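Side-chain contact in kunitz-type conkunitzin-S1 (Conus striatus, PDB 6Q6C), which blocks voltage-activated potassium channels of the Shaker family, as a Kunitz-type toxin of cone-snail venom: residues A[24-27]-A[28-31]. The protein carries 1 engineered substitution. Residues are numbered along the deposited sequence; the frame is centred on the assembly and turned at random.
Sequences YYNS and ARKQ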
loop_
_atom_site.group_PDB
_atom_site.type_symbol
_atom_site.label_atom_id
_atom_site.label_comp_id
_atom_site.label_asym_id
_atom_site.label_seq_id
_atom_site.Cartn_x
_atom_site.Cartn_y
_atom_site.Cartn_z
ATOM N N TYR A 24 -1.383 0.708 -2.538
ATOM C CA TYR A 24 -0.941 -0.574 -2.014
ATOM C C TYR A 24 -0.582 -1.459 -3.215
ATOM O O TYR A 24 -1.138 -1.308 -4.284
ATOM C CB TYR A 24 -1.964 -1.213 -1.087
ATOM C CG TYR A 24 -3.129 -1.881 -1.785
ATOM C CD1 TYR A 24 -4.125 -1.137 -2.342
ATOM C CD2 TYR A 24 -3.182 -3.260 -1.940
ATOM C CE1 TYR A 24 -5.202 -1.711 -2.976
ATOM C CE2 TYR A 24 -4.220 -3.855 -2.645
ATOM C CZ TYR A 24 -5.204 -3.060 -3.227
ATOM O OH TYR A 24 -6.198 -3.714 -3.939
ATOM N N TYR A 25 0.316 -2.403 -2.959
ATOM C CA TYR A 25 0.639 -3.428 -3.956
ATOM C C TYR A 25 -0.350 -4.576 -3.836
ATOM O O TYR A 25 -0.442 -5.196 -2.780
ATOM C CB TYR A 25 2.081 -3.912 -3.872
ATOM C CG TYR A 25 2.415 -4.902 -4.962
ATOM C CD1 TYR A 25 2.526 -4.488 -6.269
ATOM C CD2 TYR A 25 2.658 -6.227 -4.677
ATOM C CE1 TYR A 25 2.834 -5.390 -7.290
ATOM C CE2 TYR A 25 2.997 -7.134 -5.675
ATOM C CZ TYR A 25 3.147 -6.705 -6.975
ATOM O OH TYR A 25 3.425 -7.596 -7.991
ATOM N N ASN A 26 -1.044 -4.863 -4.912
ATOM C CA ASN A 26 -1.967 -6.007 -5.004
ATOM C C ASN A 26 -1.209 -7.132 -5.708
ATOM O O ASN A 26 -1.077 -7.129 -6.911
ATOM C CB ASN A 26 -3.259 -5.622 -5.711
ATOM C CG ASN A 26 -4.334 -6.680 -5.677
ATOM O OD1 ASN A 26 -4.051 -7.845 -6.037
ATOM N ND2 ASN A 26 -5.556 -6.292 -5.356
ATOM N N SER A 27 -0.718 -8.075 -4.920
ATOM C CA SER A 27 0.159 -9.149 -5.440
ATOM C C SER A 27 -0.579 -9.997 -6.462
ATOM O O SER A 27 0.063 -10.448 -7.440
ATOM C CB SER A 27 0.817 -9.971 -4.352
ATOM O OG SER A 27 -0.115 -10.720 -3.588
ATOM N N ALA A 28 -1.848 -10.336 -6.214
ATOM C CA ALA A 28 -2.554 -11.252 -7.121
ATOM C C ALA A 28 -2.732 -10.589 -8.492
ATOM O O ALA A 28 -2.770 -11.282 -9.507
ATOM C CB ALA A 28 -3.882 -11.716 -6.587
ATOM N N ARG A 29 -2.895 -9.275 -8.523
ATOM C CA ARG A 29 -3.100 -8.496 -9.764
ATOM C C ARG A 29 -1.787 -7.983 -10.334
ATOM O O ARG A 29 -1.800 -7.490 -11.481
ATOM C CB ARG A 29 -4.027 -7.325 -9.519
ATOM C CG ARG A 29 -5.412 -7.883 -9.328
ATOM C CD ARG A 29 -6.379 -6.918 -8.850
ATOM N NE ARG A 29 -6.606 -5.870 -9.836
ATOM C CZ ARG A 29 -7.640 -5.090 -9.912
ATOM N NH1 ARG A 29 -8.623 -5.197 -9.037
ATOM N NH2 ARG A 29 -7.587 -4.098 -10.775
ATOM N N LYS A 30 -0.704 -8.028 -9.579
ATOM C CA LYS A 30 0.611 -7.449 -9.972
ATOM C C LYS A 30 0.397 -5.980 -10.357
ATOM O O LYS A 30 0.944 -5.535 -11.326
ATOM C CB LYS A 30 1.245 -8.288 -11.073
ATOM C CG LYS A 30 1.613 -9.690 -10.611
ATOM C CD LYS A 30 2.422 -10.461 -11.632
ATOM C CE LYS A 30 2.562 -11.930 -11.315
ATOM N NZ LYS A 30 1.375 -12.706 -11.759
ATOM N N GLN A 31 -0.359 -5.241 -9.537
ATOM C CA GLN A 31 -0.603 -3.795 -9.747
ATOM C C GLN A 31 -0.565 -3.075 -8.407
ATOM O O GLN A 31 -0.953 -3.668 -7.362
ATOM C CB GLN A 31 -1.957 -3.450 -10.389
ATOM C CG GLN A 31 -2.470 -4.375 -11.477
ATOM C CD GLN A 31 -3.829 -3.915 -11.972
ATOM O OE1 GLN A 31 -4.876 -4.529 -11.674
ATOM N NE2 GLN A 31 -3.823 -2.762 -12.641
HETATM O O HOH W 1 0.778 -12.986 -8.614
#
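Asn26 and Gln31 form the antiparallel hydrogen-bonded pair that closes the hairpin, and the chain turns back through Ser27, Ala28, Arg29 and Lys30 between them. The strong bond of the pair runs from Asn26 N to Gln31 O (2.7 Å); the return bond from Gln31 N to Asn26 O is long and weak, and Asn26 O also accepts a short but strongly bent, weak hydrogen bond from Lys30 N. The side chain of Asn26 fastens the turn. With CG anti to the backbone N (chi1 -172°), its amide leans forward over the turn, where OD1 accepts Arg29 N at 3.1 Å, the donor tilted 34° from the carbonyl plane. On the other branch, ND2 donates to Tyr24 OH at 3.0 Å, nearly in the amide plane, so the amide is held from both ends. The aliphatic part of Arg29 lies against this amide, Arg29 CD coming 3.6 Å from Asn26 ND2. Farther out, in one of two modelled conformers of Gln31, OE1 lies at the edge of the Arg29 guanidinium and accepts from both NE and NH2, a grip doubtful as a permanent link. Tyr25 extends alongside Lys30, its OH 3.4 Å from Lys30 CA, while its side chain also touches Cys7, Cys32, Cys53 and Cys57, the residues of two disulfides. One water accepts weakly from Lys30 NZ and donates to Ser27 O. Lys30, with positive phi (54°), and Gln31 both face Asn26: a G1 beta bulge at the end of the central two-stranded hairpin of the Kunitz fold, which Tyr25 packs against the C-terminal helix 50-58.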